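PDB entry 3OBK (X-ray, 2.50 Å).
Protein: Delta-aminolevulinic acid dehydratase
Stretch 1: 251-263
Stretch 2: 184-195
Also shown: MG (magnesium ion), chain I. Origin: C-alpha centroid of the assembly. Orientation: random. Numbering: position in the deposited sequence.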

# COMPACT_ATOMS: atom_id res chain seq x y z
N ARG A 251 -0.53 -16.47 -8.54
CA ARG A 251 -0.45 -16.69 -9.95
C ARG A 251 -1.73 -17.44 -10.40
O ARG A 251 -2.40 -17.04 -11.34
CB ARG A 251 0.81 -17.49 -10.27
CG ARG A 251 1.31 -17.32 -11.65
CD ARG A 251 2.48 -18.26 -11.98
NE ARG A 251 2.59 -18.37 -13.42
CZ ARG A 251 3.38 -19.22 -14.07
NH1 ARG A 251 4.16 -20.04 -13.40
NH2 ARG A 251 3.40 -19.22 -15.41
N GLU A 252 -2.10 -18.49 -9.69
CA GLU A 252 -3.26 -19.27 -10.10
C GLU A 252 -4.56 -18.47 -9.94
O GLU A 252 -5.42 -18.48 -10.84
CB GLU A 252 -3.31 -20.59 -9.34
CG GLU A 252 -2.16 -21.58 -9.75
CD GLU A 252 -2.49 -22.42 -11.00
OE1 GLU A 252 -3.66 -22.45 -11.43
OE2 GLU A 252 -1.58 -23.08 -11.54
N ALA A 253 -4.71 -17.78 -8.82
CA ALA A 253 -5.95 -17.10 -8.54
C ALA A 253 -6.16 -15.97 -9.56
O ALA A 253 -7.21 -15.87 -10.15
CB ALA A 253 -5.98 -16.61 -7.11
N GLU A 254 -5.14 -15.17 -9.82
CA GLU A 254 -5.30 -14.05 -10.78
C GLU A 254 -5.70 -14.57 -12.17
O GLU A 254 -6.53 -13.96 -12.85
CB GLU A 254 -4.02 -13.18 -10.87
N ALA A 255 -5.12 -15.69 -12.58
CA ALA A 255 -5.44 -16.24 -13.90
C ALA A 255 -6.87 -16.80 -14.00
O ALA A 255 -7.48 -16.70 -15.05
CB ALA A 255 -4.39 -17.30 -14.29
N ASP A 256 -7.40 -17.41 -12.94
CA ASP A 256 -8.74 -17.95 -13.03
C ASP A 256 -9.74 -16.83 -13.01
O ASP A 256 -10.77 -16.93 -13.66
CB ASP A 256 -9.03 -18.94 -11.90
CG ASP A 256 -8.25 -20.25 -12.05
OD1 ASP A 256 -7.79 -20.67 -13.16
OD2 ASP A 256 -8.11 -20.87 -11.00
N ALA A 257 -9.43 -15.76 -12.28
CA ALA A 257 -10.25 -14.56 -12.31
C ALA A 257 -10.39 -14.02 -13.72
O ALA A 257 -11.50 -13.75 -14.20
CB ALA A 257 -9.68 -13.50 -11.43
N SER A 258 -9.26 -13.85 -14.40
CA SER A 258 -9.31 -13.20 -15.72
C SER A 258 -9.78 -14.17 -16.82
O SER A 258 -10.22 -13.73 -17.88
CB SER A 258 -7.97 -12.57 -16.07
OG SER A 258 -6.98 -13.56 -16.10
N GLU A 259 -9.75 -15.47 -16.55
CA GLU A 259 -10.41 -16.47 -17.41
C GLU A 259 -11.93 -16.55 -17.23
O GLU A 259 -12.58 -17.34 -17.90
CB GLU A 259 -9.77 -17.85 -17.19
CG GLU A 259 -8.37 -17.93 -17.77
CD GLU A 259 -7.68 -19.30 -17.57
OE1 GLU A 259 -8.36 -20.37 -17.49
OE2 GLU A 259 -6.41 -19.28 -17.53
N GLY A 260 -12.50 -15.80 -16.28
CA GLY A 260 -13.97 -15.73 -16.12
C GLY A 260 -14.68 -16.52 -15.01
O GLY A 260 -15.91 -16.58 -14.97
N ALA A 261 -13.90 -17.12 -14.12
CA ALA A 261 -14.48 -17.84 -12.98
C ALA A 261 -15.40 -16.93 -12.18
O ALA A 261 -15.21 -15.71 -12.13
CB ALA A 261 -13.40 -18.37 -12.09
N ASP A 262 -16.40 -17.56 -11.57
CA ASP A 262 -17.37 -16.93 -10.71
C ASP A 262 -16.97 -17.01 -9.22
O ASP A 262 -17.38 -16.16 -8.42
CB ASP A 262 -18.72 -17.65 -10.89
CG ASP A 262 -19.26 -17.55 -12.29
OD1 ASP A 262 -19.62 -16.42 -12.70
OD2 ASP A 262 -19.36 -18.59 -12.99
N MET A 263 -16.25 -18.08 -8.84
CA MET A 263 -15.74 -18.26 -7.47
C MET A 263 -14.42 -19.00 -7.50
O MET A 263 -14.17 -19.78 -8.43
CB MET A 263 -16.71 -19.06 -6.61
CG MET A 263 -18.13 -18.47 -6.54
SD MET A 263 -19.26 -19.37 -5.44
CE MET A 263 -20.82 -18.75 -6.10
MG MG I . -4.66 -22.79 -12.99
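Stretch 2 (184-195) DMMDGRVSAIRE

A carboxylate at the end of one helix can receive the start of another, and delta-aminolevulinic acid dehydratase offers a worked example in which a magnesium ion and ordered water complete the fit. Stretch 1 is helical from Arg251 to Ser258 and then unwinds. Stretch 2 does the reverse: Asp184 to Gly188 form a loop, with Met185 and Gly188 at positive phi, and a helix runs from Arg189 through Glu195. The two advance in the same sense, for Glu252 has Asp187 as its nearest neighbour, with CA atoms 9.2 Å apart, whereas Glu259 lies by Ser191 with CA to CA of only 4.6 Å. The segments thus draw together from the loop of stretch 2 to its first helical turn, burying 453 Å² in all.

At the wide end, Glu252 points toward stretch 2, but its contacts are loose. Its CD lies 4.3 Å from Met185 CE, and its OE2 is 4.3 Å from Asp187 OD1, an approach of like charges. The magnesium ion lies close by: Glu252 OE1 binds MG at 1.9 Å, and five waters complete a shell of six ligands. One of them, water 1, is 2.0 Å from MG and donates to Met186 O at 2.7 Å, so the metal is tied to the loop of stretch 2 through its hydration shell.

One turn on, Asp256 sets out sideways, but its carboxylate comes nearer. Its OD1 reaches within 3.4 Å of Val190 CG2 and 4.2 Å of Arg189 NH1, the latter too far for a salt bridge. Water fills that gap: water 3, itself a metal ligand, donates to Asp256 OD2 at 2.6 Å and accepts a weak bond from Arg189 NH1 at 2.8 Å. The arginine is held within its own stretch by a salt bridge from Arg189 NE to Asp184 OD1 at 2.8 Å.

Glu259 is the centre of the contact. Extended at chi2, its side chain places OE1 at the first turn of the second helix, where Ser191 N donates to Glu259 OE1 at 3.0 Å. Backbone NH groups in a first turn lack acceptors within their own helix, and a carboxylate answers that need. Water 4 joins in, accepting from Val190 N at 3.2 Å and donating to Glu259 OE1 at 2.8 Å; water 2 likewise links Gly188 N, at 2.9 Å, to Glu259 OE2, at 3.0 Å.

Gly260 then ends the helix in a Schellman motif. Its positive phi would jam a CB against the preceding carbonyl, and an ideal CB would also lie 3.7 Å from Arg194 CG. The turn carries Ala261 CB to 4.1 Å from Val190 CG1, a small apolar contact. Finally, Asp262 OD2 forms a long salt bridge with Arg194 NH2 at 4.0 Å, near the guanidinium plane, while water 5 bridges the same pair, 2.6 Å from Asp262 OD2 and 2.9 Å from Arg194 NH2.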

# COMPACT_ATOMS: atom_id res chain seq x y z
N ASP A 184 -9.32 -30.19 -11.53
CA ASP A 184 -8.32 -30.93 -12.30
C ASP A 184 -6.92 -30.38 -12.24
O ASP A 184 -5.97 -31.13 -12.39
CB ASP A 184 -8.73 -30.90 -13.77
CG ASP A 184 -9.06 -29.49 -14.24
OD1 ASP A 184 -10.11 -28.98 -13.81
OD2 ASP A 184 -8.24 -28.91 -15.00
N MET A 185 -6.81 -29.06 -12.10
CA MET A 185 -5.55 -28.32 -12.11
C MET A 185 -4.77 -28.39 -13.43
O MET A 185 -3.53 -28.23 -13.47
CB MET A 185 -4.70 -28.69 -10.89
CG MET A 185 -5.28 -28.20 -9.57
SD MET A 185 -5.35 -26.40 -9.37
CE MET A 185 -3.66 -26.03 -8.99
N MET A 186 -5.49 -28.59 -14.53
CA MET A 186 -4.90 -28.42 -15.85
C MET A 186 -4.76 -26.95 -16.06
O MET A 186 -5.52 -26.17 -15.52
CB MET A 186 -5.77 -29.01 -16.94
CG MET A 186 -5.95 -30.52 -16.84
SD MET A 186 -4.39 -31.43 -16.87
CE MET A 186 -3.98 -31.77 -15.14
N ASP A 187 -3.78 -26.55 -16.85
CA ASP A 187 -3.60 -25.17 -17.17
C ASP A 187 -4.66 -24.73 -18.15
O ASP A 187 -4.94 -25.41 -19.12
CB ASP A 187 -2.22 -24.95 -17.77
CG ASP A 187 -1.16 -24.96 -16.72
OD1 ASP A 187 -1.49 -24.60 -15.57
OD2 ASP A 187 -0.01 -25.34 -17.02
N GLY A 188 -5.27 -23.59 -17.88
CA GLY A 188 -6.17 -22.97 -18.86
C GLY A 188 -7.55 -23.56 -18.96
O GLY A 188 -8.32 -23.13 -19.79
N ARG A 189 -7.91 -24.52 -18.11
CA ARG A 189 -9.23 -25.14 -18.26
C ARG A 189 -10.39 -24.19 -18.01
O ARG A 189 -11.44 -24.35 -18.64
CB ARG A 189 -9.35 -26.45 -17.42
CG ARG A 189 -9.86 -26.35 -16.00
CD ARG A 189 -8.84 -25.79 -15.02
NE ARG A 189 -8.99 -26.43 -13.71
CZ ARG A 189 -8.48 -25.97 -12.57
NH1 ARG A 189 -7.79 -24.85 -12.55
NH2 ARG A 189 -8.70 -26.64 -11.44
N VAL A 190 -10.23 -23.20 -17.12
CA VAL A 190 -11.37 -22.34 -16.78
C VAL A 190 -11.86 -21.65 -18.03
O VAL A 190 -13.03 -21.70 -18.36
CB VAL A 190 -11.09 -21.30 -15.67
CG1 VAL A 190 -12.30 -20.39 -15.53
CG2 VAL A 190 -10.76 -21.99 -14.30
N SER A 191 -10.97 -21.00 -18.73
CA SER A 191 -11.39 -20.23 -19.90
C SER A 191 -11.96 -21.12 -20.98
O SER A 191 -12.90 -20.71 -21.66
CB SER A 191 -10.21 -19.47 -20.49
OG SER A 191 -10.63 -18.61 -21.54
N ALA A 192 -11.38 -22.32 -21.13
CA ALA A 192 -11.77 -23.22 -22.20
C ALA A 192 -13.17 -23.72 -21.90
O ALA A 192 -14.04 -23.78 -22.80
CB ALA A 192 -10.79 -24.38 -22.33
N ILE A 193 -13.40 -24.08 -20.63
CA ILE A 193 -14.72 -24.56 -20.22
C ILE A 193 -15.73 -23.44 -20.36
O ILE A 193 -16.82 -23.64 -20.84
CB ILE A 193 -14.74 -25.11 -18.79
CG1 ILE A 193 -13.91 -26.40 -18.73
CG2 ILE A 193 -16.17 -25.34 -18.39
CD1 ILE A 193 -13.35 -26.85 -17.39
N ARG A 194 -15.33 -22.24 -19.98
CA ARG A 194 -16.23 -21.10 -20.05
C ARG A 194 -16.77 -20.89 -21.48
O ARG A 194 -17.95 -20.64 -21.66
CB ARG A 194 -15.52 -19.84 -19.56
CG ARG A 194 -16.41 -18.59 -19.51
CD ARG A 194 -17.49 -18.66 -18.43
NE ARG A 194 -18.72 -19.29 -18.89
CZ ARG A 194 -19.64 -19.82 -18.10
NH1 ARG A 194 -20.71 -20.38 -18.63
NH2 ARG A 194 -19.49 -19.82 -16.77
N GLU A 195 -15.90 -21.00 -22.48
CA GLU A 195 -16.24 -20.66 -23.85
C GLU A 195 -17.09 -21.74 -24.44
O GLU A 195 -18.03 -21.44 -25.17
CB GLU A 195 -14.99 -20.49 -24.71
CG GLU A 195 -15.24 -19.75 -26.01
CD GLU A 195 -13.97 -19.59 -26.88
OE1 GLU A 195 -13.11 -18.74 -26.52
OE2 GLU A 195 -13.88 -20.26 -27.94
O HOH W 1 -5.71 -23.68 -14.46
O HOH W 2 -4.62 -21.25 -16.23
O HOH W 3 -6.35 -22.79 -11.32
O HOH W 4 -7.67 -22.16 -15.44
O HOH W 5 -17.59 -18.70 -14.84
O HOH W 6 -4.43 -24.77 -12.38
O HOH W 7 -2.79 -23.35 -14.00
O HOH W 8 -5.47 -20.83 -13.37